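Local coordinates for protein internalin C2 (Listeria monocytogenes serotype 4b str. F2365, PDB 4FHO) that is an internalin with a leucine-rich repeat domain, probably displayed by the bacterium for protein-protein recognition in host-cell adhesion or invasion, at residues T94-S99 against Q113-L118; T82-L87 against S107-L112; D119-Q124 against Y141-Q146. One frame throughout, in Å; residues are numbered along the deposited sequence. Where two conformers were deposited one is given.

Contact 1 of 3, residues T94-S99 against Q113-L118; sequences TELELS and QSIKTL
Strand 95-97 and the start of strand 117-119 run parallel as neighbouring rungs of a leucine-rich repeat sheet, Glu-95 paired with Thr-117 and Leu-96 with Leu-118. The backbone hydrogen bonds come first. Thr-94 O takes two N-H groups: Thr-117 N at 2.9 Å lies nearly along the C=O axis, while Lys-116 N, 2.8 Å from Thr-94 O, reaches it in the carbonyl plane on a lone pair and through a more bent hydrogen bond (146°). One oxygen thus grips two successive amides where 113-118 turns into its strand. A step further on, Leu-96 N gives a nearly straight bond (171°) to Thr-117 O, 3.0 Å away. Weaker CA-H...O contacts run alongside, from Glu-95 CA to Thr-117 O and from Leu-118 CA to Leu-96 O. Apolar packing lies on the leucine face. Leu-96 and Leu-118 share one shape, both with CG anti to the backbone N, so they lie side by side pointing the same way, with Leu-118 CD1 4.0 Å from Leu-96 CB. Leu-96 also crosses Ile-115 obliquely, CD2 of Leu-96 meeting CD1 of Ile-115 at 3.7 Å. Near the strand entrance, Thr-94 CG2 rests against Ser-114 O, and Thr-94 CB meets CD of the bent Lys-116 chain at 4.1 Å; the OG of Ser-114 bonds to Ile-93 O. The pairing is continued outward by strand 73-75, where Leu-74 touches Leu-96, and by strand 139-141, where Val-139 and Leu-140 pack on Thr-117 and Leu-118.

Contact 2 of 3, residues T82-L87 against S107-L112; sequences TDLTPL and SAIAGL
Leu-84 leads this contact between two short 3-10 segments, 85-87 and 107-109, on the side of the repeats away from the strands. Its CB faces the other loop and meets the methyl of Ala-108, CB to CB, at 3.7 Å. With CG anti to the carbonyl carbon (chi1 -61°), the chain then runs beside Ile-109, both pointing the same way, until CD1 touches Ile-109 CG2 at 4.0 Å; Leu-98 packs on the same leucine. The Ala-108 methyl also lies close to the carbonyl carbon of Leu-84, so the small residue fits against backbone as well as side chain. Three residues on, Leu-87 repeats the theme less tightly: its CB lies 4.3 Å from Leu-112 CD1, while Leu-112 CD2 comes within 3.2 Å of Leu-87 O, a snug methyl-to-carbonyl approach. The entry to the first 3-10 segment is held by an Asx turn, in which Asp-83 OD1 accepts both Thr-85 OG1 on its syn lone pair, at 2.8 Å, and Thr-85 N from above the carboxylate plane. Leu-87 N to Leu-84 O and Leu-112 N to Ile-109 O bond within their own segments. With no hydrogen bond crossing, aliphatic shape fit joins these coils, its approach set by the local turns.

Contact 3 of 3, residues D119-Q124 against Y141-Q146; sequences DLTSTQ and YLDLNQ
Asn-145 reaches across from 141-146 with its amide set between the backbone groups of 119-124, CG anti to its own carbonyl carbon (chi1 -72°). Its ND2 donates to Leu-120 O at 2.8 Å, with that oxygen nearly in the amide plane, and also to Leu-142 O of its own loop. The carbonyl end of the same amide, OD1, accepts Thr-123 N on a lone pair at 2.9 Å. Leu-120 O takes a second donor, Thr-123 OG1, so this buried carbonyl is gripped twice. Asp-119 and Tyr-141 cross obliquely, carboxylate and ring planes 35° apart, with OD1 of Asp-119 3.4 Å from Tyr-141 CB. The same OD1 fixes Thr-121 in an Asx turn, taking OG1 on the syn lone pair at 2.6 Å and Thr-121 N on the anti one. Thr-121 and Asp-143 point alike, bridged by water 1, which donates to both OG1 and OD2; Asp-143 OD2 also bonds Ser-163. Leu-120 and Leu-142 lie side by side, CD1 to CD2 at 4.0 Å. Backbone bonds, Leu-120 N to Tyr-141 O and Ser-122 N to Asp-143 O, carry the parallel pairing beyond the strands. Asn-145 is one of the stacked asparagines of a leucine-rich repeat, its side-chain amide bonding the backbone of the coil before it; Asn-167 repeats the role at Leu-142 O.

In the fold
The three contacts sample successive coils of one leucine-rich repeat solenoid. Contact 1 lies in the parallel sheet, contact 2 on the side of the 3-10 segments, and contact 3 in the turns that leave the strands. Contacts 1 and 2, centres about 11 Å apart, share the apolar interior: Leu-118 CD2 meets Ile-109 CD1 at 3.5 Å, and Leu-96 CD1 meets Leu-87 CD1 at 4.0 Å. Contacts 1 and 3, centres about 13 Å apart, are joined from coil to coil by probable backbone hydrogen bonds, including Leu-98 N to Asp-119 O at 2.9 Å. Contacts 2 and 3 do not touch; their centres are about 16 Å apart.

Contact 1 of 3, residues T94-S99 against Q113-L118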
ATOM      1  N   THR A  94      -4.095   9.397  -0.581  1.00 61.12           N
ATOM      2  CA  THR A  94      -2.747   9.267  -1.201  1.00 63.68           C
ATOM      3  C   THR A  94      -1.796   8.290  -0.474  1.00 62.61           C
ATOM      4  O   THR A  94      -0.830   7.838  -1.072  1.00 66.89           O
ATOM      5  CB  THR A  94      -2.034  10.634  -1.343  1.00 66.65           C
ATOM      6  OG1 THR A  94      -1.765  11.199  -0.061  1.00 66.24           O
ATOM      7  CG2 THR A  94      -2.877  11.614  -2.154  1.00 74.59           C
ATOM      8  N   GLU A  95      -2.076   8.024   0.805  1.00 60.53           N
ATOM      9  CA  GLU A  95      -1.263   7.172   1.665  0.50 57.78           C
ATOM     10  C   GLU A  95      -2.186   6.142   2.297  1.00 52.71           C
ATOM     11  O   GLU A  95      -3.092   6.502   3.053  1.00 58.28           O
ATOM     12  CB  GLU A  95      -0.562   8.022   2.732  0.50 62.55           C
ATOM     13  CG  GLU A  95       0.284   7.234   3.727  0.50 66.34           C
ATOM     14  CD  GLU A  95      -0.227   7.310   5.166  0.50 84.88           C
ATOM     15  OE1 GLU A  95       0.122   8.276   5.893  0.50 75.48           O
ATOM     16  OE2 GLU A  95      -0.953   6.381   5.587  0.50 88.36           O
ATOM     17  N   LEU A  96      -1.974   4.868   1.965  1.00 53.82           N
ATOM     18  CA  LEU A  96      -2.753   3.752   2.531  1.00 55.73           C
ATOM     19  C   LEU A  96      -1.801   2.692   3.106  1.00 52.44           C
ATOM     20  O   LEU A  96      -1.047   2.087   2.362  1.00 53.75           O
ATOM     21  CB  LEU A  96      -3.660   3.155   1.457  1.00 53.90           C
ATOM     22  CG  LEU A  96      -4.611   2.035   1.851  1.00 58.58           C
ATOM     23  CD1 LEU A  96      -5.513   2.400   3.033  1.00 54.37           C
ATOM     24  CD2 LEU A  96      -5.417   1.675   0.613  1.00 59.45           C
ATOM     25  N   GLU A  97      -1.833   2.508   4.426  1.00 50.62           N
ATOM     26  CA  GLU A  97      -0.953   1.564   5.131  1.00 53.52           C
ATOM     27  C   GLU A  97      -1.813   0.473   5.738  1.00 54.49           C
ATOM     28  O   GLU A  97      -2.534   0.704   6.710  1.00 54.47           O
ATOM     29  CB  GLU A  97      -0.128   2.270   6.210  1.00 55.12           C
ATOM     30  CG  GLU A  97       0.859   3.302   5.649  1.00 70.13           C
ATOM     31  CD  GLU A  97       1.607   4.087   6.738  1.00 82.62           C
ATOM     32  OE1 GLU A  97       1.900   3.526   7.819  1.00 84.58           O
ATOM     33  OE2 GLU A  97       1.910   5.273   6.510  1.00 77.34           O
ATOM     34  N   LEU A  98      -1.744  -0.713   5.137  1.00 53.88           N
ATOM     35  CA  LEU A  98      -2.535  -1.873   5.530  1.00 47.72           C
ATOM     36  C   LEU A  98      -1.712  -3.082   5.940  1.00 50.50           C
ATOM     37  O   LEU A  98      -2.271  -4.179   6.094  1.00 52.46           O
ATOM     38  CB  LEU A  98      -3.484  -2.218   4.383  1.00 54.23           C
ATOM     39  CG  LEU A  98      -4.610  -1.223   4.114  1.00 60.45           C
ATOM     40  CD1 LEU A  98      -5.330  -1.651   2.850  1.00 56.45           C
ATOM     41  CD2 LEU A  98      -5.566  -1.161   5.300  1.00 66.24           C
ATOM     42  N   SER A  99      -0.406  -2.874   6.146  1.00 49.89           N
ATOM     43  CA  SER A  99       0.551  -3.909   6.576  1.00 49.86           C
ATOM     44  C   SER A  99       0.049  -4.778   7.752  1.00 53.06           C
ATOM     45  O   SER A  99      -0.445  -4.245   8.730  1.00 50.35           O
ATOM     46  CB  SER A  99       1.882  -3.236   6.968  1.00 54.03           C
ATOM     47  OG  SER A  99       2.758  -4.137   7.632  1.00 61.44           O
ATOM     48  N   GLN A 113      -7.318   5.551  -7.652  1.00 72.48           N
ATOM     49  CA  GLN A 113      -6.273   6.081  -8.568  1.00 76.32           C
ATOM     50  C   GLN A 113      -5.381   7.157  -7.929  1.00 70.74           C
ATOM     51  O   GLN A 113      -4.208   7.294  -8.311  1.00 73.99           O
ATOM     52  CB  GLN A 113      -6.893   6.626  -9.874  1.00 89.71           C
ATOM     53  CG  GLN A 113      -5.872   6.963 -10.968  1.00 97.22           C
ATOM     54  CD  GLN A 113      -6.472   7.263 -12.336  1.00106.89           C
ATOM     55  OE1 GLN A 113      -7.675   7.511 -12.476  1.00117.89           O
ATOM     56  NE2 GLN A 113      -5.625   7.251 -13.360  1.00103.18           N
ATOM     57  N   SER A 114      -5.913   7.874  -6.934  1.00 76.80           N
ATOM     58  CA  SER A 114      -5.140   8.889  -6.185  1.00 70.35           C
ATOM     59  C   SER A 114      -3.965   8.374  -5.329  1.00 67.47           C
ATOM     60  O   SER A 114      -3.129   9.197  -4.913  1.00 71.32           O
ATOM     61  CB  SER A 114      -6.077   9.736  -5.306  1.00 70.44           C
ATOM     62  OG  SER A 114      -6.800   8.950  -4.372  1.00 65.87           O
ATOM     63  N   ILE A 115      -3.889   7.057  -5.061  1.00 64.50           N
ATOM     64  CA  ILE A 115      -2.859   6.501  -4.137  1.00 65.46           C
ATOM     65  C   ILE A 115      -1.417   6.682  -4.651  1.00 67.90           C
ATOM     66  O   ILE A 115      -1.090   6.269  -5.774  1.00 61.43           O
ATOM     67  CB  ILE A 115      -3.103   5.017  -3.768  1.00 65.60           C
ATOM     68  CG1 ILE A 115      -4.401   4.867  -2.972  1.00 76.25           C
ATOM     69  CG2 ILE A 115      -1.985   4.473  -2.884  1.00 65.06           C
ATOM     70  CD1 ILE A 115      -4.740   3.428  -2.618  1.00 73.55           C
ATOM     71  N   LYS A 116      -0.587   7.330  -3.829  1.00 63.92           N
ATOM     72  CA  LYS A 116       0.857   7.514  -4.079  1.00 66.22           C
ATOM     73  C   LYS A 116       1.731   6.541  -3.268  1.00 59.41           C
ATOM     74  O   LYS A 116       2.748   6.096  -3.773  1.00 64.33           O
ATOM     75  CB  LYS A 116       1.292   8.942  -3.744  1.00 67.70           C
ATOM     76  CG  LYS A 116       0.780   9.997  -4.717  1.00 77.28           C
ATOM     77  CD  LYS A 116       0.874  11.391  -4.099  1.00 83.63           C
ATOM     78  CE  LYS A 116       1.375  12.460  -5.046  1.00 92.58           C
ATOM     79  NZ  LYS A 116       1.740  13.659  -4.244  1.00 92.49           N
ATOM     80  N   THR A 117       1.345   6.246  -2.033  1.00 59.06           N
ATOM     81  CA  THR A 117       2.105   5.332  -1.146  1.00 59.05           C
ATOM     82  C   THR A 117       1.163   4.232  -0.676  1.00 61.46           C
ATOM     83  O   THR A 117       0.102   4.528  -0.106  1.00 55.13           O
ATOM     84  CB  THR A 117       2.706   6.101   0.045  1.00 62.43           C
ATOM     85  OG1 THR A 117       3.639   7.083  -0.434  1.00 67.66           O
ATOM     86  CG2 THR A 117       3.403   5.162   1.089  1.00 55.67           C
ATOM     87  N   LEU A 118       1.540   2.978  -0.937  1.00 52.86           N
ATOM     88  CA  LEU A 118       0.726   1.819  -0.594  1.00 56.42           C
ATOM     89  C   LEU A 118       1.570   0.767   0.114  1.00 51.12           C
ATOM     90  O   LEU A 118       2.577   0.330  -0.435  1.00 56.76           O
ATOM     91  CB  LEU A 118       0.111   1.230  -1.867  1.00 57.97           C
ATOM     92  CG  LEU A 118      -0.780   0.004  -1.742  1.00 56.33           C
ATOM     93  CD1 LEU A 118      -1.880   0.289  -0.734  1.00 51.82           C
ATOM     94  CD2 LEU A 118      -1.384  -0.354  -3.101  1.00 50.22           C
TER

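Contact 2 of 3, residues T82-L87 against S107-L112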
ATOM      1  N   THR A  82     -10.403  -7.547   7.255  1.00 53.24           N
ATOM      2  CA  THR A  82     -10.608  -8.498   6.148  1.00 60.64           C
ATOM      3  C   THR A  82     -11.338  -7.916   4.916  1.00 59.67           C
ATOM      4  O   THR A  82     -11.251  -8.502   3.842  1.00 59.63           O
ATOM      5  CB  THR A  82     -11.393  -9.727   6.648  1.00 64.27           C
ATOM      6  OG1 THR A  82     -12.664  -9.317   7.175  1.00 61.85           O
ATOM      7  CG2 THR A  82     -10.619 -10.440   7.763  1.00 61.87           C
ATOM      8  N   ASP A  83     -12.045  -6.786   5.073  1.00 60.12           N
ATOM      9  CA  ASP A  83     -12.930  -6.228   4.027  1.00 63.00           C
ATOM     10  C   ASP A  83     -12.578  -4.747   3.784  1.00 61.37           C
ATOM     11  O   ASP A  83     -12.717  -3.914   4.672  1.00 57.18           O
ATOM     12  CB  ASP A  83     -14.394  -6.357   4.463  1.00 68.46           C
ATOM     13  CG  ASP A  83     -15.396  -5.859   3.399  1.00 65.04           C
ATOM     14  OD1 ASP A  83     -15.028  -5.680   2.223  1.00 65.98           O
ATOM     15  OD2 ASP A  83     -16.571  -5.659   3.754  1.00 81.51           O
ATOM     16  N   LEU A  84     -12.147  -4.441   2.571  1.00 55.69           N
ATOM     17  CA  LEU A  84     -11.764  -3.082   2.173  1.00 57.96           C
ATOM     18  C   LEU A  84     -12.850  -2.348   1.397  1.00 55.67           C
ATOM     19  O   LEU A  84     -12.629  -1.232   0.937  1.00 57.99           O
ATOM     20  CB  LEU A  84     -10.462  -3.144   1.360  1.00 62.03           C
ATOM     21  CG  LEU A  84      -9.246  -3.720   2.106  1.00 63.01           C
ATOM     22  CD1 LEU A  84      -8.037  -3.717   1.192  1.00 62.46           C
ATOM     23  CD2 LEU A  84      -8.954  -2.979   3.408  1.00 52.70           C
ATOM     24  N   THR A  85     -14.045  -2.946   1.297  1.00 55.33           N
ATOM     25  CA  THR A  85     -15.175  -2.355   0.552  1.00 67.01           C
ATOM     26  C   THR A  85     -15.510  -0.889   0.928  1.00 61.94           C
ATOM     27  O   THR A  85     -15.780  -0.091   0.032  1.00 65.64           O
ATOM     28  CB  THR A  85     -16.418  -3.297   0.615  1.00 67.59           C
ATOM     29  OG1 THR A  85     -16.096  -4.500  -0.093  1.00 71.47           O
ATOM     30  CG2 THR A  85     -17.665  -2.670  -0.006  1.00 75.07           C
ATOM     31  N   PRO A  86     -15.449  -0.520   2.230  1.00 65.41           N
ATOM     32  CA  PRO A  86     -15.714   0.879   2.625  1.00 63.99           C
ATOM     33  C   PRO A  86     -14.768   1.958   2.056  1.00 64.05           C
ATOM     34  O   PRO A  86     -15.158   3.129   2.021  1.00 68.41           O
ATOM     35  CB  PRO A  86     -15.587   0.823   4.149  1.00 73.50           C
ATOM     36  CG  PRO A  86     -16.036  -0.552   4.486  1.00 71.48           C
ATOM     37  CD  PRO A  86     -15.393  -1.389   3.421  1.00 64.63           C
ATOM     38  N   LEU A  87     -13.563   1.565   1.624  1.00 60.01           N
ATOM     39  CA  LEU A  87     -12.627   2.455   0.901  1.00 65.80           C
ATOM     40  C   LEU A  87     -12.954   2.766  -0.566  1.00 64.00           C
ATOM     41  O   LEU A  87     -12.390   3.730  -1.086  1.00 65.11           O
ATOM     42  CB  LEU A  87     -11.190   1.872   0.904  1.00 70.96           C
ATOM     43  CG  LEU A  87     -10.468   1.650   2.213  1.00 67.75           C
ATOM     44  CD1 LEU A  87      -9.099   1.034   1.991  1.00 64.01           C
ATOM     45  CD2 LEU A  87     -10.346   2.983   2.922  1.00 74.39           C
ATOM     46  N   SER A 107      -8.687  -6.500  -4.274  1.00 63.44           N
ATOM     47  CA  SER A 107      -9.617  -6.122  -5.372  1.00 61.52           C
ATOM     48  C   SER A 107     -10.287  -4.775  -5.119  1.00 62.77           C
ATOM     49  O   SER A 107     -10.419  -3.961  -6.031  1.00 63.41           O
ATOM     50  CB  SER A 107     -10.685  -7.199  -5.595  1.00 68.57           C
ATOM     51  OG  SER A 107     -10.084  -8.423  -5.976  1.00 68.97           O
ATOM     52  N   ALA A 108     -10.649  -4.526  -3.862  1.00 62.26           N
ATOM     53  CA  ALA A 108     -11.361  -3.313  -3.470  1.00 67.70           C
ATOM     54  C   ALA A 108     -10.593  -1.994  -3.652  1.00 63.49           C
ATOM     55  O   ALA A 108     -11.227  -0.946  -3.591  1.00 79.33           O
ATOM     56  CB  ALA A 108     -11.865  -3.424  -2.024  1.00 68.09           C
ATOM     57  N   ILE A 109      -9.274  -2.023  -3.848  1.00 64.89           N
ATOM     58  CA  ILE A 109      -8.508  -0.778  -4.035  1.00 66.99           C
ATOM     59  C   ILE A 109      -8.233  -0.386  -5.488  1.00 67.98           C
ATOM     60  O   ILE A 109      -7.642   0.682  -5.719  1.00 60.79           O
ATOM     61  CB  ILE A 109      -7.203  -0.756  -3.199  1.00 68.97           C
ATOM     62  CG1 ILE A 109      -6.132  -1.716  -3.720  1.00 67.61           C
ATOM     63  CG2 ILE A 109      -7.510  -1.069  -1.741  1.00 76.69           C
ATOM     64  CD1 ILE A 109      -4.752  -1.350  -3.237  1.00 72.42           C
ATOM     65  N   ALA A 110      -8.662  -1.217  -6.452  1.00 70.24           N
ATOM     66  CA  ALA A 110      -8.357  -0.996  -7.881  1.00 67.30           C
ATOM     67  C   ALA A 110      -8.810   0.364  -8.448  1.00 72.64           C
ATOM     68  O   ALA A 110      -8.183   0.881  -9.372  1.00 75.57           O
ATOM     69  CB  ALA A 110      -8.876  -2.152  -8.752  1.00 68.86           C
ATOM     70  N   GLY A 111      -9.874   0.932  -7.875  1.00 70.74           N
ATOM     71  CA  GLY A 111     -10.382   2.256  -8.248  1.00 80.24           C
ATOM     72  C   GLY A 111      -9.719   3.438  -7.547  1.00 72.54           C
ATOM     73  O   GLY A 111      -9.961   4.584  -7.927  1.00 75.06           O
ATOM     74  N   LEU A 112      -8.866   3.186  -6.557  1.00 72.12           N
ATOM     75  CA  LEU A 112      -8.246   4.274  -5.774  1.00 70.07           C
ATOM     76  C   LEU A 112      -7.046   4.886  -6.524  1.00 67.49           C
ATOM     77  O   LEU A 112      -5.905   4.774  -6.065  1.00 65.16           O
ATOM     78  CB  LEU A 112      -7.834   3.761  -4.375  1.00 68.00           C
ATOM     79  CG  LEU A 112      -8.911   3.089  -3.513  1.00 67.22           C
ATOM     80  CD1 LEU A 112      -8.351   2.768  -2.146  1.00 62.66           C
ATOM     81  CD2 LEU A 112     -10.158   3.933  -3.379  1.00 81.98           C
TER

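Contact 3 of 3, residues D119-Q124 against Y141-Q146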
ATOM      1  N   ASP A 119       1.182   0.392   1.325  1.00 51.11           N
ATOM      2  CA  ASP A 119       1.883  -0.655   2.090  1.00 49.37           C
ATOM      3  C   ASP A 119       0.984  -1.873   2.275  1.00 51.34           C
ATOM      4  O   ASP A 119       0.036  -1.843   3.073  1.00 50.09           O
ATOM      5  CB  ASP A 119       2.371  -0.121   3.430  1.00 49.37           C
ATOM      6  CG  ASP A 119       3.293  -1.092   4.174  1.00 58.12           C
ATOM      7  OD1 ASP A 119       3.455  -2.279   3.803  1.00 54.08           O
ATOM      8  OD2 ASP A 119       3.869  -0.650   5.173  1.00 57.41           O
ATOM      9  N   LEU A 120       1.339  -2.951   1.574  1.00 49.90           N
ATOM     10  CA  LEU A 120       0.634  -4.233   1.633  1.00 48.39           C
ATOM     11  C   LEU A 120       1.523  -5.374   2.166  1.00 45.55           C
ATOM     12  O   LEU A 120       1.276  -6.557   1.886  1.00 49.23           O
ATOM     13  CB  LEU A 120       0.039  -4.570   0.257  1.00 50.75           C
ATOM     14  CG  LEU A 120      -0.987  -3.578  -0.291  1.00 58.12           C
ATOM     15  CD1 LEU A 120      -1.252  -3.931  -1.750  1.00 52.04           C
ATOM     16  CD2 LEU A 120      -2.271  -3.540   0.548  1.00 52.69           C
ATOM     17  N   THR A 121       2.517  -5.010   2.991  1.00 49.37           N
ATOM     18  CA  THR A 121       3.382  -5.966   3.689  1.00 48.13           C
ATOM     19  C   THR A 121       2.565  -6.954   4.536  1.00 49.57           C
ATOM     20  O   THR A 121       1.712  -6.533   5.260  1.00 48.24           O
ATOM     21  CB  THR A 121       4.404  -5.231   4.582  1.00 48.67           C
ATOM     22  OG1 THR A 121       5.163  -4.299   3.773  1.00 49.16           O
ATOM     23  CG2 THR A 121       5.334  -6.230   5.291  1.00 51.00           C
ATOM     24  N   SER A 122       2.808  -8.254   4.383  1.00 44.61           N
ATOM     25  CA  SER A 122       2.183  -9.303   5.226  1.00 52.85           C
ATOM     26  C   SER A 122       0.660  -9.224   5.218  1.00 50.08           C
ATOM     27  O   SER A 122       0.046  -9.098   6.273  1.00 48.76           O
ATOM     28  CB  SER A 122       2.717  -9.226   6.677  1.00 48.53           C
ATOM     29  OG  SER A 122       4.119  -9.276   6.702  1.00 56.70           O
ATOM     30  N   THR A 123       0.076  -9.164   4.021  1.00 50.46           N
ATOM     31  CA  THR A 123      -1.387  -9.106   3.849  1.00 47.51           C
ATOM     32  C   THR A 123      -1.995 -10.397   3.304  1.00 47.03           C
ATOM     33  O   THR A 123      -3.190 -10.436   2.991  1.00 50.79           O
ATOM     34  CB  THR A 123      -1.815  -7.859   3.061  1.00 49.09           C
ATOM     35  OG1 THR A 123      -1.151  -7.813   1.796  1.00 53.30           O
ATOM     36  CG2 THR A 123      -1.452  -6.592   3.882  1.00 45.29           C
ATOM     37  N   GLN A 124      -1.185 -11.460   3.260  1.00 49.54           N
ATOM     38  CA  GLN A 124      -1.580 -12.771   2.738  1.00 51.80           C
ATOM     39  C   GLN A 124      -2.109 -12.706   1.306  1.00 56.73           C
ATOM     40  O   GLN A 124      -2.991 -13.484   0.943  1.00 55.29           O
ATOM     41  CB  GLN A 124      -2.625 -13.447   3.654  1.00 53.58           C
ATOM     42  CG  GLN A 124      -2.207 -13.548   5.106  1.00 53.99           C
ATOM     43  CD  GLN A 124      -3.278 -14.136   6.012  1.00 54.75           C
ATOM     44  OE1 GLN A 124      -4.117 -14.916   5.585  1.00 71.46           O
ATOM     45  NE2 GLN A 124      -3.233 -13.766   7.258  1.00 61.13           N
ATOM     46  N   TYR A 141       5.049  -1.216  -1.076  1.00 48.11           N
ATOM     47  CA  TYR A 141       5.577  -2.341  -0.294  1.00 53.06           C
ATOM     48  C   TYR A 141       4.707  -3.575  -0.509  1.00 54.63           C
ATOM     49  O   TYR A 141       3.537  -3.584  -0.135  1.00 52.96           O
ATOM     50  CB  TYR A 141       5.632  -2.024   1.202  1.00 52.86           C
ATOM     51  CG  TYR A 141       6.313  -0.742   1.613  1.00 49.43           C
ATOM     52  CD1 TYR A 141       5.619   0.475   1.627  1.00 59.52           C
ATOM     53  CD2 TYR A 141       7.648  -0.739   2.059  1.00 59.99           C
ATOM     54  CE1 TYR A 141       6.244   1.668   2.040  1.00 53.56           C
ATOM     55  CE2 TYR A 141       8.282   0.448   2.460  1.00 60.43           C
ATOM     56  CZ  TYR A 141       7.574   1.642   2.455  1.00 59.78           C
ATOM     57  OH  TYR A 141       8.174   2.808   2.857  1.00 64.53           O
ATOM     58  N   LEU A 142       5.307  -4.635  -1.041  1.00 54.50           N
ATOM     59  CA  LEU A 142       4.639  -5.922  -1.258  1.00 53.35           C
ATOM     60  C   LEU A 142       5.304  -7.094  -0.516  1.00 53.17           C
ATOM     61  O   LEU A 142       5.030  -8.245  -0.822  1.00 56.91           O
ATOM     62  CB  LEU A 142       4.603  -6.191  -2.763  1.00 50.88           C
ATOM     63  CG  LEU A 142       3.706  -5.260  -3.591  1.00 63.08           C
ATOM     64  CD1 LEU A 142       3.799  -5.589  -5.085  1.00 59.58           C
ATOM     65  CD2 LEU A 142       2.244  -5.287  -3.160  1.00 57.71           C
ATOM     66  N   ASP A 143       6.115  -6.791   0.501  1.00 50.23           N
ATOM     67  CA  ASP A 143       6.958  -7.785   1.186  1.00 53.86           C
ATOM     68  C   ASP A 143       6.157  -8.773   1.999  1.00 50.77           C
ATOM     69  O   ASP A 143       5.102  -8.426   2.488  1.00 49.28           O
ATOM     70  CB  ASP A 143       7.929  -7.109   2.164  1.00 57.69           C
ATOM     71  CG  ASP A 143       8.758  -6.056   1.493  1.00 60.61           C
ATOM     72  OD1 ASP A 143       9.791  -6.394   0.902  1.00 72.72           O
ATOM     73  OD2 ASP A 143       8.312  -4.896   1.495  1.00 64.81           O
ATOM     74  N   LEU A 144       6.677  -9.994   2.133  1.00 46.69           N
ATOM     75  CA  LEU A 144       6.134 -11.007   3.062  1.00 50.78           C
ATOM     76  C   LEU A 144       4.707 -11.467   2.656  1.00 50.80           C
ATOM     77  O   LEU A 144       3.808 -11.580   3.478  1.00 47.82           O
ATOM     78  CB  LEU A 144       6.211 -10.520   4.517  1.00 51.11           C
ATOM     79  CG  LEU A 144       7.627 -10.172   5.039  1.00 57.16           C
ATOM     80  CD1 LEU A 144       7.607  -9.170   6.199  1.00 56.05           C
ATOM     81  CD2 LEU A 144       8.263 -11.473   5.460  1.00 52.87           C
ATOM     82  N   ASN A 145       4.533 -11.695   1.367  1.00 52.38           N
ATOM     83  CA  ASN A 145       3.320 -12.245   0.780  1.00 50.52           C
ATOM     84  C   ASN A 145       3.701 -13.521   0.009  1.00 55.16           C
ATOM     85  O   ASN A 145       4.741 -14.128   0.292  1.00 55.15           O
ATOM     86  CB  ASN A 145       2.665 -11.132  -0.052  1.00 49.71           C
ATOM     87  CG  ASN A 145       2.045 -10.056   0.825  1.00 49.82           C
ATOM     88  OD1 ASN A 145       1.193 -10.348   1.627  1.00 50.52           O
ATOM     89  ND2 ASN A 145       2.498  -8.821   0.688  1.00 46.89           N
ATOM     90  N   GLN A 146       2.862 -13.971  -0.917  1.00 55.35           N
ATOM     91  CA  GLN A 146       3.187 -15.122  -1.771  1.00 55.57           C
ATOM     92  C   GLN A 146       2.939 -14.754  -3.230  1.00 62.78           C
ATOM     93  O   GLN A 146       2.293 -15.487  -3.964  1.00 59.47           O
ATOM     94  CB  GLN A 146       2.385 -16.357  -1.328  1.00 65.81           C
ATOM     95  CG  GLN A 146       2.685 -16.758   0.114  1.00 72.22           C
ATOM     96  CD  GLN A 146       1.908 -17.961   0.609  1.00 75.33           C
ATOM     97  OE1 GLN A 146       1.448 -18.798  -0.169  1.00 75.66           O
ATOM     98  NE2 GLN A 146       1.762 -18.053   1.926  1.00 66.87           N
TER
HETATM   99  O   HOH W   1       7.874  -4.144   4.172  1.00 60.90           O
HETATM  100  O   HOH W   2       1.347 -12.604   4.066  1.00 49.89           O